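Local coordinates for protein tRNA (guanine(9)-N1)-methyltransferase (Schizosaccharomyces pombe, PDB 4JWH) that methylates N1 of guanosine at position 9 of cytoplasmic tRNA, using S-adenosyl-L-methionine as the methyl donor and releasing S-adenosyl-L-homocysteine, at residues 189-194 with 225-230; 198-203 with 207-212. All coordinates share one frame; numbering follows the deposited sequence.

Contact 1 of 2, residues 189-194 with 225-230. With SAH (S-adenosyl-L-homocysteine), chain C.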
ATOM      1  N   LEU A 189       5.237  -5.077 -12.017  1.00 21.22           N
ATOM      2  CA  LEU A 189       5.254  -4.121 -10.921  1.00 21.43           C
ATOM      3  C   LEU A 189       4.652  -2.813 -11.367  1.00 20.75           C
ATOM      4  O   LEU A 189       4.919  -2.350 -12.481  1.00 20.87           O
ATOM      5  CB  LEU A 189       6.691  -3.853 -10.444  1.00 20.49           C
ATOM      6  CG  LEU A 189       7.393  -4.984  -9.700  1.00 22.80           C
ATOM      7  CD1 LEU A 189       8.858  -4.656  -9.500  1.00 20.62           C
ATOM      8  CD2 LEU A 189       6.716  -5.326  -8.360  1.00 22.17           C
ATOM      9  N   VAL A 190       3.848  -2.217 -10.491  1.00 20.55           N
ATOM     10  CA  VAL A 190       3.338  -0.858 -10.701  1.00 19.22           C
ATOM     11  C   VAL A 190       3.522  -0.146  -9.364  1.00 19.30           C
ATOM     12  O   VAL A 190       2.999  -0.591  -8.342  1.00 17.57           O
ATOM     13  CB  VAL A 190       1.824  -0.852 -11.111  1.00 20.04           C
ATOM     14  CG1 VAL A 190       1.252   0.571 -11.079  1.00 19.08           C
ATOM     15  CG2 VAL A 190       1.592  -1.499 -12.475  1.00 19.98           C
ATOM     16  N   TYR A 191       4.273   0.958  -9.371  1.00 18.43           N
ATOM     17  CA  TYR A 191       4.434   1.776  -8.183  1.00 17.18           C
ATOM     18  C   TYR A 191       3.362   2.881  -8.194  1.00 18.11           C
ATOM     19  O   TYR A 191       3.341   3.751  -9.068  1.00 16.15           O
ATOM     20  CB  TYR A 191       5.841   2.385  -8.139  1.00 17.17           C
ATOM     21  CG  TYR A 191       6.374   2.651  -6.736  1.00 16.75           C
ATOM     22  CD1 TYR A 191       7.619   2.170  -6.361  1.00 16.67           C
ATOM     23  CD2 TYR A 191       5.657   3.433  -5.808  1.00 16.90           C
ATOM     24  CE1 TYR A 191       8.140   2.405  -5.093  1.00 16.83           C
ATOM     25  CE2 TYR A 191       6.160   3.666  -4.512  1.00 16.49           C
ATOM     26  CZ  TYR A 191       7.411   3.123  -4.178  1.00 17.45           C
ATOM     27  OH  TYR A 191       7.981   3.319  -2.964  1.00 18.52           O
ATOM     28  N   LEU A 192       2.472   2.830  -7.213  1.00 17.85           N
ATOM     29  CA  LEU A 192       1.436   3.851  -7.049  1.00 18.39           C
ATOM     30  C   LEU A 192       2.057   5.171  -6.561  1.00 17.86           C
ATOM     31  O   LEU A 192       2.780   5.189  -5.566  1.00 17.17           O
ATOM     32  CB  LEU A 192       0.382   3.338  -6.069  1.00 18.74           C
ATOM     33  CG  LEU A 192      -0.395   2.117  -6.636  1.00 20.67           C
ATOM     34  CD1 LEU A 192      -1.312   1.519  -5.620  1.00 22.10           C
ATOM     35  CD2 LEU A 192      -1.222   2.527  -7.883  1.00 23.38           C
ATOM     36  N   SER A 193       1.784   6.260  -7.280  1.00 18.33           N
ATOM     37  CA  SER A 193       2.282   7.589  -6.903  1.00 19.88           C
ATOM     38  C   SER A 193       1.287   8.692  -7.310  1.00 21.50           C
ATOM     39  O   SER A 193       0.802   8.702  -8.441  1.00 22.08           O
ATOM     40  CB  SER A 193       3.682   7.847  -7.525  1.00 19.03           C
ATOM     41  OG  SER A 193       4.077   9.222  -7.454  1.00 22.74           O
ATOM     42  N   ALA A 194       0.998   9.618  -6.403  1.00 22.70           N
ATOM     43  CA  ALA A 194       0.148  10.759  -6.757  1.00 25.12           C
ATOM     44  C   ALA A 194       0.746  11.626  -7.891  1.00 26.22           C
ATOM     45  O   ALA A 194       0.032  12.352  -8.574  1.00 27.60           O
ATOM     46  CB  ALA A 194      -0.150  11.596  -5.524  1.00 24.40           C
ATOM     47  N   GLN A 225       7.766   8.550  -7.312  1.00 25.24           N
ATOM     48  CA  GLN A 225       7.810   8.637  -8.753  1.00 25.54           C
ATOM     49  C   GLN A 225       9.258   8.507  -9.234  1.00 24.27           C
ATOM     50  O   GLN A 225       9.520   7.808 -10.207  1.00 23.62           O
ATOM     51  CB  GLN A 225       7.138   9.931  -9.261  1.00 26.04           C
ATOM     52  CG  GLN A 225       7.189  10.139 -10.806  1.00 30.77           C
ATOM     53  CD  GLN A 225       6.346   9.127 -11.608  1.00 34.33           C
ATOM     54  OE1 GLN A 225       5.328   8.637 -11.143  1.00 35.14           O
ATOM     55  NE2 GLN A 225       6.776   8.834 -12.827  1.00 37.89           N
ATOM     56  N   ASN A 226      10.194   9.164  -8.547  1.00 24.10           N
ATOM     57  CA  ASN A 226      11.595   9.183  -9.009  1.00 23.81           C
ATOM     58  C   ASN A 226      12.258   7.836  -8.879  1.00 23.08           C
ATOM     59  O   ASN A 226      13.034   7.414  -9.720  1.00 23.00           O
ATOM     60  CB  ASN A 226      12.412  10.207  -8.205  1.00 23.39           C
ATOM     61  CG  ASN A 226      12.190  11.636  -8.697  1.00 25.77           C
ATOM     62  OD1 ASN A 226      11.800  11.840  -9.833  1.00 27.25           O
ATOM     63  ND2 ASN A 226      12.375  12.617  -7.814  1.00 27.14           N
ATOM     64  N   LYS A 227      11.953   7.178  -7.781  1.00 22.33           N
ATOM     65  CA  LYS A 227      12.524   5.900  -7.452  1.00 21.38           C
ATOM     66  C   LYS A 227      12.121   4.861  -8.502  1.00 21.45           C
ATOM     67  O   LYS A 227      12.966   4.166  -9.045  1.00 21.64           O
ATOM     68  CB  LYS A 227      12.050   5.475  -6.056  1.00 20.07           C
ATOM     69  CG  LYS A 227      12.530   4.062  -5.685  1.00 20.07           C
ATOM     70  CD  LYS A 227      12.174   3.691  -4.291  1.00 20.79           C
ATOM     71  CE  LYS A 227      12.722   2.302  -3.995  1.00 23.22           C
ATOM     72  NZ  LYS A 227      12.517   2.019  -2.560  1.00 22.89           N
ATOM     73  N   ALA A 228      10.827   4.797  -8.808  1.00 21.95           N
ATOM     74  CA  ALA A 228      10.310   3.806  -9.754  1.00 23.43           C
ATOM     75  C   ALA A 228      10.782   4.083 -11.185  1.00 24.61           C
ATOM     76  O   ALA A 228      11.128   3.137 -11.902  1.00 24.84           O
ATOM     77  CB  ALA A 228       8.768   3.716  -9.691  1.00 22.19           C
ATOM     78  N   SER A 229      10.814   5.360 -11.590  1.00 26.15           N
ATOM     79  CA  SER A 229      11.354   5.729 -12.918  1.00 27.80           C
ATOM     80  C   SER A 229      12.789   5.281 -13.088  1.00 28.33           C
ATOM     81  O   SER A 229      13.136   4.644 -14.106  1.00 28.88           O
ATOM     82  CB  SER A 229      11.283   7.244 -13.164  1.00 27.80           C
ATOM     83  OG  SER A 229       9.968   7.670 -12.963  1.00 30.81           O
ATOM     84  N   GLU A 230      13.626   5.577 -12.091  1.00 28.07           N
ATOM     85  CA  GLU A 230      15.035   5.159 -12.151  1.00 28.16           C
ATOM     86  C   GLU A 230      15.161   3.653 -12.307  1.00 27.81           C
ATOM     87  O   GLU A 230      16.097   3.172 -12.958  1.00 27.82           O
ATOM     88  CB  GLU A 230      15.821   5.645 -10.932  1.00 28.12           C
ATOM     89  CG  GLU A 230      17.352   5.583 -11.050  1.00 32.44           C
ATOM     90  CD  GLU A 230      17.943   4.190 -10.846  1.00 36.07           C
ATOM     91  OE1 GLU A 230      19.062   3.932 -11.343  1.00 40.35           O
ATOM     92  OE2 GLU A 230      17.300   3.335 -10.215  1.00 38.47           O
TER
HETATM   93  N   SAH C 401       5.919  12.172  -1.111  1.00 20.00           N
HETATM   94  CA  SAH C 401       5.634  10.762  -0.894  1.00 20.00           C
HETATM   95  CB  SAH C 401       4.411  10.710   0.060  1.00 20.00           C
HETATM   96  CG  SAH C 401       3.471   9.645  -0.322  1.00 20.00           C
HETATM   97  SD  SAH C 401       2.052   9.157   0.581  1.00 20.00           S
HETATM   98  C   SAH C 401       5.642  10.083  -2.257  1.00 20.00           C
HETATM   99  O   SAH C 401       4.976   9.151  -2.594  1.00 20.00           O
HETATM  100  OXT SAH C 401       6.425  10.450  -3.081  1.00 20.00           O
HETATM  101  C5' SAH C 401       2.345   7.445   0.772  1.00 20.00           C
HETATM  102  C4' SAH C 401       2.033   6.526  -0.404  1.00 20.00           C
HETATM  103  O4' SAH C 401       0.671   6.445  -0.688  1.00 20.00           O
HETATM  104  C3' SAH C 401       2.706   6.849  -1.744  1.00 20.00           C
HETATM  105  O3' SAH C 401       4.029   6.402  -1.808  1.00 20.00           O
HETATM  106  C2' SAH C 401       1.820   6.199  -2.750  1.00 20.00           C
HETATM  107  O2' SAH C 401       2.220   4.874  -2.885  1.00 20.00           O
HETATM  108  C1' SAH C 401       0.483   6.319  -2.068  1.00 20.00           C
HETATM  109  N9  SAH C 401      -0.358   7.397  -2.614  1.00 20.00           N
HETATM  110  C8  SAH C 401      -0.798   8.439  -1.967  1.00 20.00           C
HETATM  111  N7  SAH C 401      -1.585   9.186  -2.695  1.00 20.00           N
HETATM  112  C5  SAH C 401      -1.691   8.594  -3.844  1.00 20.00           C
HETATM  113  C6  SAH C 401      -2.382   8.840  -5.111  1.00 20.00           C
HETATM  114  N6  SAH C 401      -3.126   9.906  -5.263  1.00 20.00           N
HETATM  115  N1  SAH C 401      -2.226   7.970  -6.079  1.00 20.00           N
HETATM  116  C2  SAH C 401      -1.477   6.893  -5.930  1.00 20.00           C
HETATM  117  N3  SAH C 401      -0.816   6.612  -4.836  1.00 20.00           N
HETATM  118  C4  SAH C 401      -0.884   7.402  -3.772  1.00 20.00           C
HETATM  119  O   HOH W   1       5.981  10.438  -5.822  1.00 26.51           O
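S193 OG, which faces Q225 across the contact, has two partners: it accepts the backbone N-H of D195 and gives its own proton to a water 2.8 Å away. That water is the polar bridge between the two segments. It also takes the N-H of Q225 (water oxygen to N 3.0 Å) and donates to OXT of the S-adenosyl-L-homocysteine carboxylate. Q225 sits in the first turn of helix 223-231, so the carboxylate is tied, through one water, to a helix start that would probably favour its negative charge. S193 reaches the water because OG lies opposite its own backbone N (chi1 166°); the same OG lies 3.6 Å from Q225 CB. Q225 then bends at chi2, and its OE1 goes on to T235.

Strand 189-192 belongs to the parallel sheet of the SPOUT methyltransferase fold, and helix 223-231 packs beside it before the chain returns to the sheet as strand 234-236. The apolar side of this packing is centred on Y191, whose CB meets A228 CB at 3.6 Å. That methyl also touches the near end of the ring obliquely, at CG and CD1. Further out, the extended K227 chain runs past the ring, CD lying 4.3 Å from Y191 CE1, and the two polar ends meet on one carboxylate: Y191 OH hydrogen-bonds to D109, while K227 NZ forms a salt bridge with it. The ring edge is turned to the ribose, near O3'.

On the strand's exit, L192 O accepts a hydrogen bond from the ligand's O2' (2.8 Å), and A194 CB lies 3.4 Å from N6 of the adenine.

Contact 2 of 2, residues 198-203 with 207-212. With SAH (S-adenosyl-L-homocysteine), chain C.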
ATOM      1  N   ASN A 198       0.339   8.836 -15.334  1.00 30.81           N
ATOM      2  CA  ASN A 198      -0.589   7.760 -15.652  1.00 29.62           C
ATOM      3  C   ASN A 198      -1.632   7.553 -14.557  1.00 29.12           C
ATOM      4  O   ASN A 198      -1.367   7.841 -13.379  1.00 28.95           O
ATOM      5  CB  ASN A 198       0.173   6.457 -15.860  1.00 29.71           C
ATOM      6  CG  ASN A 198       1.380   6.628 -16.768  1.00 31.44           C
ATOM      7  OD1 ASN A 198       1.295   7.297 -17.812  1.00 31.41           O
ATOM      8  ND2 ASN A 198       2.508   6.039 -16.372  1.00 27.64           N
ATOM      9  N   THR A 199      -2.806   7.041 -14.940  1.00 27.21           N
ATOM     10  CA  THR A 199      -3.909   6.846 -13.982  1.00 26.03           C
ATOM     11  C   THR A 199      -4.325   5.372 -13.949  1.00 25.95           C
ATOM     12  O   THR A 199      -4.563   4.779 -14.986  1.00 24.89           O
ATOM     13  CB  THR A 199      -5.110   7.756 -14.317  1.00 25.46           C
ATOM     14  OG1 THR A 199      -4.702   9.122 -14.223  1.00 26.98           O
ATOM     15  CG2 THR A 199      -6.243   7.546 -13.352  1.00 24.80           C
ATOM     16  N   ILE A 200      -4.390   4.783 -12.756  1.00 25.15           N
ATOM     17  CA  ILE A 200      -4.885   3.415 -12.639  1.00 24.37           C
ATOM     18  C   ILE A 200      -6.406   3.394 -12.742  1.00 23.88           C
ATOM     19  O   ILE A 200      -7.090   4.269 -12.184  1.00 23.28           O
ATOM     20  CB  ILE A 200      -4.355   2.686 -11.381  1.00 24.94           C
ATOM     21  CG1 ILE A 200      -4.486   1.172 -11.573  1.00 26.51           C
ATOM     22  CG2 ILE A 200      -5.040   3.143 -10.100  1.00 26.27           C
ATOM     23  CD1 ILE A 200      -3.422   0.416 -10.902  1.00 28.57           C
ATOM     24  N   THR A 201      -6.924   2.422 -13.487  1.00 21.69           N
ATOM     25  CA  THR A 201      -8.340   2.314 -13.721  1.00 22.65           C
ATOM     26  C   THR A 201      -8.904   0.965 -13.324  1.00 22.85           C
ATOM     27  O   THR A 201     -10.099   0.833 -13.111  1.00 22.46           O
ATOM     28  CB  THR A 201      -8.678   2.617 -15.172  1.00 22.68           C
ATOM     29  OG1 THR A 201      -7.954   1.723 -16.005  1.00 24.97           O
ATOM     30  CG2 THR A 201      -8.280   4.070 -15.516  1.00 23.81           C
ATOM     31  N   GLU A 202      -8.032  -0.026 -13.199  1.00 23.53           N
ATOM     32  CA  GLU A 202      -8.418  -1.349 -12.759  1.00 25.22           C
ATOM     33  C   GLU A 202      -7.210  -2.040 -12.148  1.00 24.77           C
ATOM     34  O   GLU A 202      -6.082  -1.868 -12.639  1.00 25.32           O
ATOM     35  CB  GLU A 202      -8.885  -2.166 -13.958  1.00 25.78           C
ATOM     36  CG  GLU A 202     -10.374  -2.025 -14.262  1.00 31.22           C
ATOM     37  CD  GLU A 202     -10.827  -3.082 -15.223  1.00 39.62           C
ATOM     38  OE1 GLU A 202     -10.457  -2.965 -16.418  1.00 44.28           O
ATOM     39  OE2 GLU A 202     -11.534  -4.029 -14.788  1.00 42.45           O
ATOM     40  N   LEU A 203      -7.441  -2.847 -11.119  1.00 24.09           N
ATOM     41  CA  LEU A 203      -6.370  -3.678 -10.587  1.00 24.78           C
ATOM     42  C   LEU A 203      -6.374  -5.011 -11.293  1.00 25.50           C
ATOM     43  O   LEU A 203      -7.376  -5.708 -11.304  1.00 26.13           O
ATOM     44  CB  LEU A 203      -6.474  -3.862  -9.062  1.00 24.89           C
ATOM     45  CG  LEU A 203      -6.630  -2.557  -8.265  1.00 26.30           C
ATOM     46  CD1 LEU A 203      -6.936  -2.801  -6.806  1.00 26.33           C
ATOM     47  CD2 LEU A 203      -5.390  -1.701  -8.400  1.00 26.47           C
ATOM     48  N   LYS A 207      -0.904  -8.510 -11.538  1.00 21.26           N
ATOM     49  CA  LYS A 207       0.030  -7.429 -11.226  1.00 21.03           C
ATOM     50  C   LYS A 207       0.367  -7.268  -9.732  1.00 20.67           C
ATOM     51  O   LYS A 207      -0.260  -7.859  -8.836  1.00 20.18           O
ATOM     52  CB  LYS A 207      -0.469  -6.098 -11.829  1.00 20.19           C
ATOM     53  CG  LYS A 207      -0.632  -6.144 -13.380  1.00 24.38           C
ATOM     54  CD  LYS A 207       0.708  -6.111 -14.083  1.00 28.52           C
ATOM     55  CE  LYS A 207       0.565  -6.186 -15.581  1.00 32.72           C
ATOM     56  NZ  LYS A 207      -0.312  -5.101 -16.108  1.00 33.96           N
ATOM     57  N   ILE A 208       1.375  -6.445  -9.473  1.00 20.17           N
ATOM     58  CA  ILE A 208       1.904  -6.322  -8.152  1.00 20.04           C
ATOM     59  C   ILE A 208       1.968  -4.838  -7.925  1.00 20.13           C
ATOM     60  O   ILE A 208       2.664  -4.144  -8.654  1.00 21.65           O
ATOM     61  CB  ILE A 208       3.288  -7.000  -8.048  1.00 19.66           C
ATOM     62  CG1 ILE A 208       3.163  -8.505  -8.360  1.00 20.61           C
ATOM     63  CG2 ILE A 208       3.888  -6.753  -6.680  1.00 19.68           C
ATOM     64  CD1 ILE A 208       4.504  -9.198  -8.555  1.00 22.43           C
ATOM     65  N   TYR A 209       1.203  -4.346  -6.956  1.00 19.03           N
ATOM     66  CA  TYR A 209       1.047  -2.881  -6.760  1.00 17.50           C
ATOM     67  C   TYR A 209       1.860  -2.460  -5.580  1.00 16.79           C
ATOM     68  O   TYR A 209       1.784  -3.095  -4.559  1.00 16.79           O
ATOM     69  CB  TYR A 209      -0.446  -2.506  -6.584  1.00 16.27           C
ATOM     70  CG  TYR A 209      -1.156  -2.809  -7.874  1.00 18.82           C
ATOM     71  CD1 TYR A 209      -1.036  -1.942  -8.961  1.00 18.78           C
ATOM     72  CD2 TYR A 209      -1.851  -4.009  -8.045  1.00 18.93           C
ATOM     73  CE1 TYR A 209      -1.656  -2.235 -10.189  1.00 23.57           C
ATOM     74  CE2 TYR A 209      -2.455  -4.318  -9.263  1.00 19.51           C
ATOM     75  CZ  TYR A 209      -2.341  -3.425 -10.328  1.00 21.69           C
ATOM     76  OH  TYR A 209      -2.933  -3.700 -11.531  1.00 23.02           O
ATOM     77  N   ILE A 210       2.658  -1.407  -5.729  1.00 15.48           N
ATOM     78  CA  ILE A 210       3.528  -0.950  -4.644  1.00 15.68           C
ATOM     79  C   ILE A 210       2.983   0.334  -4.033  1.00 16.52           C
ATOM     80  O   ILE A 210       2.638   1.260  -4.753  1.00 18.22           O
ATOM     81  CB  ILE A 210       4.969  -0.697  -5.122  1.00 15.36           C
ATOM     82  CG1 ILE A 210       5.535  -1.947  -5.837  1.00 13.83           C
ATOM     83  CG2 ILE A 210       5.898  -0.331  -3.940  1.00 13.21           C
ATOM     84  CD1 ILE A 210       6.668  -1.599  -6.809  1.00 12.27           C
ATOM     85  N   ILE A 211       2.930   0.377  -2.703  1.00 17.42           N
ATOM     86  CA  ILE A 211       2.655   1.610  -1.939  1.00 16.92           C
ATOM     87  C   ILE A 211       3.940   2.038  -1.227  1.00 18.03           C
ATOM     88  O   ILE A 211       4.590   1.207  -0.561  1.00 17.56           O
ATOM     89  CB  ILE A 211       1.522   1.397  -0.903  1.00 17.26           C
ATOM     90  CG1 ILE A 211       0.272   0.804  -1.597  1.00 15.83           C
ATOM     91  CG2 ILE A 211       1.217   2.714  -0.157  1.00 17.07           C
ATOM     92  CD1 ILE A 211      -0.813   0.292  -0.656  1.00 13.14           C
ATOM     93  N   GLY A 212       4.331   3.310  -1.378  1.00 16.93           N
ATOM     94  CA  GLY A 212       5.434   3.862  -0.563  1.00 17.32           C
ATOM     95  C   GLY A 212       5.136   3.878   0.929  1.00 17.95           C
ATOM     96  O   GLY A 212       4.182   4.519   1.373  1.00 17.38           O
TER
HETATM   97  N   SAH C 401       5.919  12.172  -1.111  1.00 20.00           N
HETATM   98  CA  SAH C 401       5.634  10.762  -0.894  1.00 20.00           C
HETATM   99  CB  SAH C 401       4.411  10.710   0.060  1.00 20.00           C
HETATM  100  CG  SAH C 401       3.471   9.645  -0.322  1.00 20.00           C
HETATM  101  SD  SAH C 401       2.052   9.157   0.581  1.00 20.00           S
HETATM  102  C   SAH C 401       5.642  10.083  -2.257  1.00 20.00           C
HETATM  103  O   SAH C 401       4.976   9.151  -2.594  1.00 20.00           O
HETATM  104  OXT SAH C 401       6.425  10.450  -3.081  1.00 20.00           O
HETATM  105  C5' SAH C 401       2.345   7.445   0.772  1.00 20.00           C
HETATM  106  C4' SAH C 401       2.033   6.526  -0.404  1.00 20.00           C
HETATM  107  O4' SAH C 401       0.671   6.445  -0.688  1.00 20.00           O
HETATM  108  C3' SAH C 401       2.706   6.849  -1.744  1.00 20.00           C
HETATM  109  O3' SAH C 401       4.029   6.402  -1.808  1.00 20.00           O
HETATM  110  C2' SAH C 401       1.820   6.199  -2.750  1.00 20.00           C
HETATM  111  O2' SAH C 401       2.220   4.874  -2.885  1.00 20.00           O
HETATM  112  C1' SAH C 401       0.483   6.319  -2.068  1.00 20.00           C
HETATM  113  N9  SAH C 401      -0.358   7.397  -2.614  1.00 20.00           N
HETATM  114  C8  SAH C 401      -0.798   8.439  -1.967  1.00 20.00           C
HETATM  115  N7  SAH C 401      -1.585   9.186  -2.695  1.00 20.00           N
HETATM  116  C5  SAH C 401      -1.691   8.594  -3.844  1.00 20.00           C
HETATM  117  C6  SAH C 401      -2.382   8.840  -5.111  1.00 20.00           C
HETATM  118  N6  SAH C 401      -3.126   9.906  -5.263  1.00 20.00           N
HETATM  119  N1  SAH C 401      -2.226   7.970  -6.079  1.00 20.00           N
HETATM  120  C2  SAH C 401      -1.477   6.893  -5.930  1.00 20.00           C
HETATM  121  N3  SAH C 401      -0.816   6.612  -4.836  1.00 20.00           N
HETATM  122  C4  SAH C 401      -0.884   7.402  -3.772  1.00 20.00           C
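Segments 198-203 and 207-212 come closest at the CA atoms of L203 and K207, 7.4 Å apart, just before strand 208-212 begins, with no hydrogen bond between them, so side chains bridge the gap. Segment 198-203 is part of the long connection between two neighbouring parallel strands of the SPOUT sheet, and Y209 leans out from the second strand to meet it. With CG anti to its carbonyl carbon (chi1 -65°), Y209 offers one ring face to L203, whose CD2 stands 4.0 Å from the ring centroid and only 10° off the normal, a CH-pi contact. I200 approaches from the same side of the ring but obliquely, its CD1 pressed tightly against Y209 CE1 at 3.3 Å. The phenol OH passes L203 CA at 3.6 Å and bonds to the backbone N of D204, tying the far end of the ring to the backbone just after L203. A leucine in place of Y209 would probably leave that N-H without its mate and L203 CD2 without the flat surface it rests on. L203 itself is covered by W264 and L265 of helix 254-267.

At its end the strand meets the ligand. I211 CG2 packs 3.6 Å from the ribose O2', G212 N donates to O2' at 154°, and G212 CA, which carries no side chain, lies 3.2 Å from O3'.

In the fold
The two contacts have centres 10 Å apart and share the sheet: strands 189-192 and 208-212 are neighbours, joined by V190 O to I210 N at 2.8 Å and V190 N to I208 O at 2.9 Å. Contact 1 holds helix 223-231 to the first strand, while contact 2 ties the connection between the strands to the second. Their ends converge on the cofactor product: the ribose O2' donates to the first strand and accepts from the second, at G212 N, 3.0 Å away. Y191 OH also packs 3.5 Å from G212 CA. D216, the proton acceptor, and N218 are among the residues that also bond the ligand.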